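Long-range contacts in acetyl-CoA acetyltransferase A (Ascaris suum, PDB 6BJA), which probably catalyses the acetyl transfer between acetyl-CoA molecules expected of a thiolase, and binds coenzyme A as a homotetramer: residues 54-59 with 113-118; 175-180 with 247-252; 282-287 with 307-312. All coordinates share one frame; numbering follows the deposited sequence.

Interaction 1. Residues 54-59 with 113-118; sequences AIEETI and YRRIVV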
loop_
_atom_site.group_PDB
_atom_site.type_symbol
_atom_site.label_atom_id
_atom_site.label_comp_id
_atom_site.label_asym_id
_atom_site.label_seq_id
_atom_site.Cartn_x
_atom_site.Cartn_y
_atom_site.Cartn_z
ATOM N N ALA A 54 -32.353 29.976 3.620
ATOM C CA ALA A 54 -33.632 29.349 3.958
ATOM C C ALA A 54 -33.569 27.823 4.061
ATOM O O ALA A 54 -34.525 27.188 4.514
ATOM C CB ALA A 54 -34.666 29.741 2.942
ATOM N N ILE A 55 -32.462 27.239 3.618
ATOM C CA ILE A 55 -32.320 25.783 3.615
ATOM C C ILE A 55 -32.028 25.295 5.029
ATOM O O ILE A 55 -31.024 25.694 5.617
ATOM C CB ILE A 55 -31.191 25.330 2.680
ATOM C CG1 ILE A 55 -31.348 25.922 1.271
ATOM C CG2 ILE A 55 -31.138 23.794 2.648
ATOM C CD1 ILE A 55 -32.658 25.584 0.568
ATOM N N GLU A 56 -32.894 24.429 5.561
ATOM C CA GLU A 56 -32.840 24.043 6.981
ATOM C C GLU A 56 -32.044 22.768 7.253
ATOM O O GLU A 56 -31.531 22.560 8.364
ATOM C CB GLU A 56 -34.259 23.875 7.537
ATOM C CG GLU A 56 -35.025 25.196 7.562
ATOM C CD GLU A 56 -36.531 25.062 7.745
ATOM O OE1 GLU A 56 -37.060 23.946 7.775
ATOM O OE2 GLU A 56 -37.203 26.108 7.860
ATOM N N GLU A 57 -31.980 21.904 6.246
ATOM C CA GLU A 57 -31.251 20.635 6.300
ATOM C C GLU A 57 -30.665 20.284 4.956
ATOM O O GLU A 57 -31.277 20.571 3.932
ATOM C CB GLU A 57 -32.141 19.448 6.677
ATOM C CG GLU A 57 -32.604 19.389 8.055
ATOM C CD GLU A 57 -33.107 17.987 8.432
ATOM O OE1 GLU A 57 -32.687 16.968 7.806
ATOM O OE2 GLU A 57 -33.926 17.918 9.363
ATOM N N THR A 58 -29.522 19.601 4.986
ATOM C CA THR A 58 -28.866 19.063 3.798
ATOM C C THR A 58 -28.687 17.575 3.987
ATOM O O THR A 58 -28.013 17.168 4.933
ATOM C CB THR A 58 -27.534 19.730 3.593
ATOM O OG1 THR A 58 -27.759 21.147 3.477
ATOM C CG2 THR A 58 -26.838 19.227 2.335
ATOM N N ILE A 59 -29.315 16.776 3.128
ATOM C CA ILE A 59 -29.324 15.321 3.295
ATOM C C ILE A 59 -28.707 14.725 2.043
ATOM O O ILE A 59 -29.234 14.922 0.957
ATOM C CB ILE A 59 -30.747 14.750 3.476
ATOM C CG1 ILE A 59 -31.506 15.506 4.557
ATOM C CG2 ILE A 59 -30.685 13.245 3.775
ATOM C CD1 ILE A 59 -32.973 15.237 4.592
ATOM N N TYR A 113 -41.374 19.173 11.289
ATOM C CA TYR A 113 -40.090 19.553 11.865
ATOM C C TYR A 113 -39.377 20.575 11.001
ATOM O O TYR A 113 -38.796 21.539 11.509
ATOM C CB TYR A 113 -39.210 18.333 12.034
ATOM C CG TYR A 113 -37.886 18.577 12.695
ATOM C CD1 TYR A 113 -37.799 19.286 13.890
ATOM C CD2 TYR A 113 -36.722 18.036 12.178
ATOM C CE1 TYR A 113 -36.596 19.473 14.510
ATOM C CE2 TYR A 113 -35.516 18.217 12.791
ATOM C CZ TYR A 113 -35.457 18.947 13.965
ATOM O OH TYR A 113 -34.255 19.132 14.585
ATOM N N ARG A 114 -39.423 20.344 9.692
ATOM C CA ARG A 114 -38.792 21.239 8.710
ATOM C C ARG A 114 -39.787 21.805 7.713
ATOM O O ARG A 114 -40.846 21.219 7.460
ATOM C CB ARG A 114 -37.711 20.504 7.915
ATOM C CG ARG A 114 -36.615 19.905 8.719
ATOM C CD ARG A 114 -35.917 20.912 9.592
ATOM N NE ARG A 114 -34.702 20.361 10.171
ATOM C CZ ARG A 114 -33.934 20.991 11.045
ATOM N NH1 ARG A 114 -34.246 22.226 11.435
ATOM N NH2 ARG A 114 -32.844 20.415 11.519
ATOM N N ARG A 115 -39.402 22.933 7.115
ATOM C CA ARG A 115 -40.177 23.568 6.055
ATOM C C ARG A 115 -39.480 23.463 4.707
ATOM O O ARG A 115 -40.138 23.401 3.681
ATOM C CB ARG A 115 -40.414 25.043 6.373
ATOM C CG ARG A 115 -41.472 25.307 7.441
ATOM C CD ARG A 115 -41.290 26.705 8.047
ATOM N NE ARG A 115 -41.611 27.808 7.137
ATOM C CZ ARG A 115 -42.823 28.342 6.999
ATOM N NH1 ARG A 115 -43.017 29.339 6.156
ATOM N NH2 ARG A 115 -43.851 27.870 7.690
ATOM N N ILE A 116 -38.151 23.509 4.724
ATOM C CA ILE A 116 -37.347 23.601 3.502
ATOM C C ILE A 116 -36.080 22.773 3.662
ATOM O O ILE A 116 -35.319 22.991 4.583
ATOM C CB ILE A 116 -36.942 25.051 3.184
ATOM C CG1 ILE A 116 -38.180 25.942 3.061
ATOM C CG2 ILE A 116 -36.128 25.092 1.892
ATOM C CD1 ILE A 116 -37.855 27.428 3.096
ATOM N N VAL A 117 -35.843 21.818 2.765
ATOM C CA VAL A 117 -34.607 21.061 2.832
ATOM C C VAL A 117 -34.047 20.827 1.441
ATOM O O VAL A 117 -34.772 20.955 0.445
ATOM C CB VAL A 117 -34.787 19.690 3.517
ATOM C CG1 VAL A 117 -35.455 19.823 4.902
ATOM C CG2 VAL A 117 -35.567 18.781 2.669
ATOM N N VAL A 118 -32.759 20.506 1.378
ATOM C CA VAL A 118 -32.176 20.039 0.130
ATOM C C VAL A 118 -31.762 18.575 0.303
ATOM O O VAL A 118 -31.119 18.203 1.296
ATOM C CB VAL A 118 -30.988 20.931 -0.331
ATOM C CG1 VAL A 118 -29.773 20.867 0.599
ATOM C CG2 VAL A 118 -30.615 20.557 -1.787
#
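Val118 and Thr58 meet in the tightly packed part of this contact, where two parallel strands run side by side. The backbone N of Val118 donates to Glu57 O at 3.0 Å, and its carbonyl O accepts from Ile59 N at 2.9 Å. The side chains of Thr58 and Val118 lie side by side and point the same way. Val118 CG1 stands between its own backbone N and carbonyl carbon (chi1 66°), a position from which it meets Thr58 OG1 at 3.5 Å and also touches CG2 of Ile55. Ile55 in turn crosses Ile116 at about a right angle, its CD1 resting 3.7 Å from Ile116 CG2. Ile82, from a loop, packs on Ile55, Thr58 and Val118, while Thr58 OG1 finds its polar partner in Ser77.

The more open side holds Glu56, Tyr113, Arg114 and Arg115, all partly exposed. Glu56 N donates to Ile116 O at 3.0 Å, and its extended side chain brings OE1 to two successive N-H groups: Arg115 N at 2.6 Å, almost straight (174°), and, weakly, Ile116 N. The Arg115 guanidinium turns away to Glu269 and Glu273. The carboxylate of Glu57 is a buried charge, met by Arg114 in a salt bridge: OE2 uses its anti lone pair for Arg114 NE, 2.7 Å away in the guanidinium plane, although the two flat groups stand nearly perpendicular (83°). Arg114 NH2 bonds to Gln87 of the neighbouring strand. Glu56 O lies over the centre of one guanidinium face, and Tyr113 CE2 toward the rim of the other. The Tyr113 hydroxyl bonds to Glu287 of the second subunit.

Strand 57-61 lies between parallel strands 87-92 and 116-124; these outer two are linked by helix 97-110 in a beta-alpha-beta crossover of the thiolase N-terminal domain.

Interaction 2. Residues 175-180 with 247-252; sequences FTREQL and TITAAN. With COA (coenzyme A), chain C; ACT (acetate ion), chain B.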
loop_
_atom_site.group_PDB
_atom_site.type_symbol
_atom_site.label_atom_id
_atom_site.label_comp_id
_atom_site.label_asym_id
_atom_site.label_seq_id
_atom_site.Cartn_x
_atom_site.Cartn_y
_atom_site.Cartn_z
ATOM N N PHE A 175 -35.629 -14.867 -18.954
ATOM C CA PHE A 175 -35.062 -13.893 -19.865
ATOM C C PHE A 175 -33.834 -14.456 -20.566
ATOM O O PHE A 175 -33.186 -15.397 -20.100
ATOM C CB PHE A 175 -34.685 -12.596 -19.131
ATOM C CG PHE A 175 -35.858 -11.777 -18.667
ATOM C CD1 PHE A 175 -36.987 -11.585 -19.450
ATOM C CD2 PHE A 175 -35.817 -11.156 -17.434
ATOM C CE1 PHE A 175 -38.055 -10.797 -18.987
ATOM C CE2 PHE A 175 -36.868 -10.373 -16.983
ATOM C CZ PHE A 175 -37.979 -10.188 -17.745
ATOM N N THR A 176 -33.542 -13.871 -21.723
ATOM C CA THR A 176 -32.477 -14.318 -22.597
ATOM C C THR A 176 -31.437 -13.244 -22.846
ATOM O O THR A 176 -31.712 -12.041 -22.730
ATOM C CB THR A 176 -33.043 -14.754 -23.960
ATOM O OG1 THR A 176 -33.687 -13.630 -24.585
ATOM C CG2 THR A 176 -34.057 -15.851 -23.805
ATOM N N ARG A 177 -30.236 -13.689 -23.186
ATOM C CA ARG A 177 -29.173 -12.801 -23.653
ATOM C C ARG A 177 -29.691 -11.845 -24.719
ATOM O O ARG A 177 -29.390 -10.635 -24.731
ATOM C CB ARG A 177 -28.018 -13.645 -24.197
ATOM C CG ARG A 177 -26.901 -12.901 -24.870
ATOM C CD ARG A 177 -26.157 -11.955 -23.916
ATOM N NE ARG A 177 -25.049 -11.316 -24.616
ATOM C CZ ARG A 177 -23.823 -11.824 -24.717
ATOM N NH1 ARG A 177 -23.506 -12.971 -24.129
ATOM N NH2 ARG A 177 -22.895 -11.182 -25.401
ATOM N N GLU A 178 -30.474 -12.403 -25.643
ATOM C CA GLU A 178 -31.043 -11.608 -26.704
ATOM C C GLU A 178 -31.908 -10.460 -26.193
ATOM O O GLU A 178 -31.770 -9.323 -26.683
ATOM C CB GLU A 178 -31.858 -12.513 -27.635
ATOM C CG GLU A 178 -31.000 -13.433 -28.490
ATOM C CD GLU A 178 -30.511 -14.720 -27.808
ATOM O OE1 GLU A 178 -30.830 -14.983 -26.627
ATOM O OE2 GLU A 178 -29.806 -15.498 -28.499
ATOM N N GLN A 179 -32.773 -10.725 -25.216
ATOM C CA GLN A 179 -33.589 -9.666 -24.614
ATOM C C GLN A 179 -32.754 -8.672 -23.822
ATOM O O GLN A 179 -33.007 -7.469 -23.907
ATOM C CB GLN A 179 -34.655 -10.233 -23.698
ATOM C CG GLN A 179 -35.738 -11.041 -24.419
ATOM C CD GLN A 179 -36.512 -11.871 -23.462
ATOM O OE1 GLN A 179 -35.990 -12.849 -22.925
ATOM N NE2 GLN A 179 -37.760 -11.484 -23.201
ATOM N N LEU A 180 -31.783 -9.164 -23.053
ATOM C CA LEU A 180 -30.952 -8.252 -22.246
ATOM C C LEU A 180 -30.163 -7.308 -23.159
ATOM O O LEU A 180 -30.068 -6.093 -22.908
ATOM C CB LEU A 180 -29.988 -9.032 -21.327
ATOM C CG LEU A 180 -30.504 -9.374 -19.930
ATOM C CD1 LEU A 180 -31.845 -10.042 -19.955
ATOM C CD2 LEU A 180 -29.467 -10.251 -19.230
ATOM N N THR A 247 -25.685 -14.553 -18.845
ATOM C CA THR A 247 -26.337 -13.643 -19.792
ATOM C C THR A 247 -25.916 -12.185 -19.612
ATOM O O THR A 247 -25.987 -11.381 -20.540
ATOM C CB THR A 247 -27.862 -13.696 -19.656
ATOM O OG1 THR A 247 -28.241 -13.250 -18.345
ATOM C CG2 THR A 247 -28.379 -15.092 -19.871
ATOM N N ILE A 248 -25.478 -11.838 -18.405
ATOM C CA ILE A 248 -25.134 -10.457 -18.120
ATOM C C ILE A 248 -23.677 -10.171 -18.495
ATOM O O ILE A 248 -22.756 -10.910 -18.115
ATOM C CB ILE A 248 -25.397 -10.125 -16.628
ATOM C CG1 ILE A 248 -26.880 -10.344 -16.298
ATOM C CG2 ILE A 248 -24.986 -8.685 -16.313
ATOM C CD1 ILE A 248 -27.248 -10.119 -14.830
ATOM N N THR A 249 -23.487 -9.085 -19.237
ATOM C CA THR A 249 -22.190 -8.696 -19.773
ATOM C C THR A 249 -21.887 -7.256 -19.422
ATOM O O THR A 249 -22.758 -6.539 -18.934
ATOM C CB THR A 249 -22.141 -8.797 -21.295
ATOM O OG1 THR A 249 -22.931 -7.748 -21.851
ATOM C CG2 THR A 249 -22.670 -10.135 -21.765
ATOM N N ALA A 250 -20.682 -6.809 -19.756
ATOM C CA ALA A 250 -20.330 -5.406 -19.533
ATOM C C ALA A 250 -21.273 -4.480 -20.282
ATOM O O ALA A 250 -21.529 -3.373 -19.818
ATOM C CB ALA A 250 -18.890 -5.136 -19.939
ATOM N N ALA A 251 -21.802 -4.919 -21.428
ATOM C CA ALA A 251 -22.637 -4.061 -22.245
ATOM C C ALA A 251 -24.072 -3.973 -21.731
ATOM O O ALA A 251 -24.698 -2.933 -21.890
ATOM C CB ALA A 251 -22.637 -4.545 -23.711
ATOM N N ASN A 252 -24.602 -5.027 -21.107
ATOM C CA ASN A 252 -26.004 -4.960 -20.680
ATOM C C ASN A 252 -26.103 -4.765 -19.170
ATOM O O ASN A 252 -27.181 -4.877 -18.595
ATOM C CB ASN A 252 -26.818 -6.181 -21.171
ATOM C CG ASN A 252 -26.302 -7.507 -20.675
ATOM O OD1 ASN A 252 -25.900 -7.628 -19.536
ATOM N ND2 ASN A 252 -26.385 -8.551 -21.535
HETATM N N1A COA C . -20.840 -1.853 -26.027
HETATM C C2A COA C . -19.938 -2.687 -26.577
HETATM N N3A COA C . -18.906 -3.215 -25.902
HETATM C C4A COA C . -18.712 -2.936 -24.597
HETATM C C5A COA C . -19.653 -2.044 -23.915
HETATM C C6A COA C . -20.767 -1.499 -24.724
HETATM N N6A COA C . -21.689 -0.673 -24.188
HETATM N N7A COA C . -19.222 -1.943 -22.641
HETATM C C8A COA C . -18.103 -2.707 -22.524
HETATM N N9A COA C . -17.805 -3.306 -23.703
HETATM C C1B COA C . -16.664 -4.207 -24.022
HETATM C C2B COA C . -15.372 -3.409 -23.992
HETATM O O2B COA C . -14.962 -3.014 -25.304
HETATM C C3B COA C . -14.339 -4.326 -23.374
HETATM O O3B COA C . -13.378 -4.669 -24.382
HETATM P P3B COA C . -13.071 -6.126 -24.980
HETATM O O7A COA C . -14.381 -6.774 -25.364
HETATM O O8A COA C . -12.212 -5.954 -26.213
HETATM O O9A COA C . -12.356 -6.963 -23.949
HETATM C C4B COA C . -15.147 -5.452 -22.723
HETATM O O4B COA C . -16.520 -5.283 -23.088
HETATM C C5B COA C . -15.065 -5.335 -21.212
HETATM O O5B COA C . -15.708 -4.106 -20.883
HETATM P P1A COA C . -14.999 -2.919 -20.051
HETATM O O1A COA C . -13.643 -2.551 -20.605
HETATM O O2A COA C . -15.891 -1.697 -20.017
HETATM O O3A COA C . -14.775 -3.460 -18.570
HETATM P P2A COA C . -13.679 -2.752 -17.636
HETATM O O4A COA C . -12.289 -3.003 -18.180
HETATM O O5A COA C . -13.954 -1.269 -17.496
HETATM O O6A COA C . -13.877 -3.479 -16.226
HETATM C CBP COA C . -15.227 -2.899 -14.377
HETATM C CCP COA C . -15.203 -3.590 -15.724
HETATM C CDP COA C . -14.229 -3.609 -13.490
HETATM C CEP COA C . -14.750 -1.447 -14.474
HETATM C CAP COA C . -16.609 -3.088 -13.725
HETATM O OAP COA C . -16.514 -2.652 -12.360
HETATM C C9P COA C . -17.732 -2.362 -14.437
HETATM O O9P COA C . -17.511 -1.483 -15.256
HETATM N N8P COA C . -18.999 -2.684 -14.165
HETATM C C7P COA C . -19.424 -3.710 -13.236
HETATM C C6P COA C . -20.894 -4.032 -13.466
HETATM C C5P COA C . -21.673 -3.558 -12.270
HETATM O O5P COA C . -21.959 -4.331 -11.358
HETATM N N4P COA C . -21.979 -2.268 -12.258
HETATM C C3P COA C . -22.642 -1.681 -11.108
HETATM C C2P COA C . -24.141 -1.560 -11.239
HETATM S S1P COA C . -24.934 -2.113 -9.717
HETATM C C ACT B . -20.570 -15.217 -25.500
HETATM O O ACT B . -19.639 -15.648 -24.776
HETATM O OXT ACT B . -21.727 -15.301 -25.024
HETATM C CH3 ACT B . -20.312 -14.654 -26.865
#
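Leu180 CD2 and Ile248 CG1, 3.9 Å apart, are the apolar pair of this contact. The same CD2 makes a van der Waals approach of 3.4 Å to Thr247 OG1, a hydroxyl hydrogen-bonded to Glu167, and Leu180 CB lies 3.6 Å from Asn252 ND2. Val170 and Leu331 pack on the same leucine.

The second kind of contact is made by a flat cation. Arg177 reaches across the loop so that Thr249 CG2 sits over the centre of one guanidinium face, 3.6 Å from CZ, and its CD lies 3.4 Å from Thr247 O. NE forms a salt bridge with Asp181, and NH2 bonds to Leu236 O and Val233 O. NH1 has a weak bond to an acetate probably from the crystallisation liquor.

Each segment keeps its own hydrogen bonds. Thr176, the N-cap, and Gln179 form a capping box. With CG held between the backbone N and carbonyl carbon (chi1 60°), the Asn252 amide folds back: ND2 donates in plane to Thr247 O at 3.0 Å, and OD1 receives Thr249 N at 2.8 Å from above the carbonyl plane. Thr249 OG1 accepts from Asn252 N in an ST motif.

No hydrogen bond joins the segments directly, but Asp181 takes both Arg177 NE and Asn252 ND2. The chemistry implies a loop held by its own bonds and by Asp181 and Glu167, one that presents Ala250 CB 3.5 Å from O5B of coenzyme A and Ala251 against the adenine.

Interaction 3. Residues 282-287 with 307-312; sequences VLSYAE and LSQSGL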
loop_
_atom_site.group_PDB
_atom_site.type_symbol
_atom_site.label_atom_id
_atom_site.label_comp_id
_atom_site.label_asym_id
_atom_site.label_seq_id
_atom_site.Cartn_x
_atom_site.Cartn_y
_atom_site.Cartn_z
ATOM N N VAL A 282 -44.668 15.728 -4.141
ATOM C CA VAL A 282 -44.429 14.351 -3.732
ATOM C C VAL A 282 -45.702 13.820 -3.075
ATOM O O VAL A 282 -46.117 14.330 -2.042
ATOM C CB VAL A 282 -43.249 14.223 -2.762
ATOM C CG1 VAL A 282 -43.114 12.771 -2.291
ATOM C CG2 VAL A 282 -41.966 14.698 -3.409
ATOM N N LEU A 283 -46.327 12.814 -3.687
ATOM C CA LEU A 283 -47.614 12.319 -3.205
ATOM C C LEU A 283 -47.471 11.210 -2.178
ATOM O O LEU A 283 -48.254 11.135 -1.224
ATOM C CB LEU A 283 -48.448 11.808 -4.361
ATOM C CG LEU A 283 -48.873 12.847 -5.387
ATOM C CD1 LEU A 283 -49.765 12.186 -6.409
ATOM C CD2 LEU A 283 -49.567 14.026 -4.722
ATOM N N SER A 284 -46.481 10.352 -2.386
ATOM C CA SER A 284 -46.322 9.165 -1.565
ATOM C C SER A 284 -44.985 8.509 -1.834
ATOM O O SER A 284 -44.339 8.786 -2.858
ATOM C CB SER A 284 -47.456 8.173 -1.845
ATOM O OG SER A 284 -47.484 7.135 -0.878
ATOM N N TYR A 285 -44.578 7.624 -0.930
ATOM C CA TYR A 285 -43.397 6.809 -1.145
ATOM C C TYR A 285 -43.615 5.438 -0.501
ATOM O O TYR A 285 -44.489 5.274 0.352
ATOM C CB TYR A 285 -42.151 7.490 -0.575
ATOM C CG TYR A 285 -42.191 7.677 0.899
ATOM C CD1 TYR A 285 -41.802 6.639 1.716
ATOM C CD2 TYR A 285 -42.617 8.860 1.477
ATOM C CE1 TYR A 285 -41.824 6.745 3.035
ATOM C CE2 TYR A 285 -42.644 8.981 2.865
ATOM C CZ TYR A 285 -42.241 7.894 3.621
ATOM O OH TYR A 285 -42.223 7.889 4.998
ATOM N N ALA A 286 -42.816 4.469 -0.921
ATOM C CA ALA A 286 -42.896 3.124 -0.384
ATOM C C ALA A 286 -41.523 2.494 -0.422
ATOM O O ALA A 286 -40.666 2.871 -1.236
ATOM C CB ALA A 286 -43.882 2.301 -1.168
ATOM N N GLU A 287 -41.321 1.510 0.454
ATOM C CA GLU A 287 -40.061 0.808 0.544
ATOM C C GLU A 287 -40.371 -0.670 0.690
ATOM O O GLU A 287 -41.327 -1.027 1.370
ATOM C CB GLU A 287 -39.245 1.304 1.733
ATOM C CG GLU A 287 -38.956 2.814 1.705
ATOM C CD GLU A 287 -38.355 3.341 3.004
ATOM O OE1 GLU A 287 -39.020 3.246 4.055
ATOM O OE2 GLU A 287 -37.233 3.880 2.971
ATOM N N LEU A 307 -48.787 1.985 -5.062
ATOM C CA LEU A 307 -50.027 2.179 -5.807
ATOM C C LEU A 307 -51.234 1.797 -4.947
ATOM O O LEU A 307 -52.241 2.495 -4.954
ATOM C CB LEU A 307 -50.001 1.364 -7.096
ATOM C CG LEU A 307 -48.974 1.761 -8.159
ATOM C CD1 LEU A 307 -49.068 0.807 -9.342
ATOM C CD2 LEU A 307 -49.197 3.180 -8.634
ATOM N N SER A 308 -51.112 0.701 -4.205
ATOM C CA SER A 308 -52.176 0.256 -3.304
ATOM C C SER A 308 -52.564 1.340 -2.301
ATOM O O SER A 308 -53.733 1.697 -2.185
ATOM C CB SER A 308 -51.754 -1.002 -2.547
ATOM O OG SER A 308 -52.784 -1.402 -1.661
ATOM N N GLN A 309 -51.576 1.878 -1.594
ATOM C CA GLN A 309 -51.836 2.867 -0.554
ATOM C C GLN A 309 -52.314 4.196 -1.121
ATOM O O GLN A 309 -52.862 5.029 -0.393
ATOM C CB GLN A 309 -50.578 3.075 0.300
ATOM C CG GLN A 309 -49.411 3.759 -0.401
ATOM C CD GLN A 309 -48.081 3.601 0.343
ATOM O OE1 GLN A 309 -47.907 2.688 1.154
ATOM N NE2 GLN A 309 -47.135 4.491 0.061
ATOM N N SER A 310 -52.098 4.398 -2.419
ATOM C CA SER A 310 -52.447 5.646 -3.088
ATOM C C SER A 310 -53.771 5.547 -3.847
ATOM O O SER A 310 -54.247 6.532 -4.403
ATOM C CB SER A 310 -51.317 6.046 -4.045
ATOM O OG SER A 310 -50.136 6.352 -3.312
ATOM N N GLY A 311 -54.352 4.354 -3.869
ATOM C CA GLY A 311 -55.606 4.127 -4.562
ATOM C C GLY A 311 -55.476 4.260 -6.064
ATOM O O GLY A 311 -56.433 4.622 -6.752
ATOM N N LEU A 312 -54.287 3.956 -6.575
ATOM C CA LEU A 312 -54.007 4.044 -8.002
ATOM C C LEU A 312 -53.728 2.669 -8.584
ATOM O O LEU A 312 -53.486 1.713 -7.848
ATOM C CB LEU A 312 -52.808 4.962 -8.250
ATOM C CG LEU A 312 -52.968 6.418 -7.821
ATOM C CD1 LEU A 312 -51.647 7.151 -7.957
ATOM C CD2 LEU A 312 -54.035 7.108 -8.635
#
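Gln309 brings its amide to strand 280-289 by the nitrogen edge, and that one edge makes both hydrogen bonds of the contact. Tyr285 O lies at the edge, essentially in the amide plane, 2.8 Å from Gln309 NE2; Ser284 OG, also 2.8 Å from NE2, is tilted 20° out of it. At the acceptor, NE2 stands well above the carbonyl plane of Tyr285 (50°). The methyl of Ala286 comes no nearer to NE2 than 4.1 Å. At the other corner of the amide, OE1 accepts from Gln305, one turn earlier in the helix. The second flat group, the Tyr285 ring, leaves from the far side of the strand, where it packs on Ile103 and Gln110 and meets Tyr113 of the second subunit edge-to-face.

Gln309 CG lies between its backbone N and carbonyl carbon (chi1 69°), and the chain is extended beyond it, long enough to bridge from helix to strand. This is helix-on-sheet packing in the thiolase C-terminal domain, made where both partners depart from regularity. On the strand, Leu283 and Ser284 both face Leu393 of strand 388-396, a classic beta bulge. Just after the helix, Gly311 has positive phi and closes a Schellman motif: Leu312 N returns to Leu307 O at 3.0 Å, while Gly311 N reaches Ser308 O at 3.2 Å. Leu307 O accepts from Ser310 N as well.

Beside the amide, Ser310 OG rests 3.6 Å from Ser284 CB, its hydrogen bond directed back to Leu306 O. Ser284 and Ala286 both touch Leu306 as well, and Leu393 receives the side chains of Ser310 and Leu312.

Interactions 1 and 3 reach the same mixed sheet, from the N-terminal and C-terminal thiolase domains, with nearest atoms about 10 Å apart; interaction 2 lies about 42 Å, centre to centre, from interaction 1. The first, partly buried, joins strand to strand, and its backbone bonds give way to carboxylates at the strand starts. The third, also partly buried but with Gln309 exposed, sets a helix end on the face of an inner strand, its hydrogen bonds made by one amide. Interaction 2 is buried, without direct hydrogen bonds between its segments, and the only one at the coenzyme A pocket. Between subunits, residues 113-118 of one chain meet 282-287 of another, tying interactions 1 and 3 to the assembly.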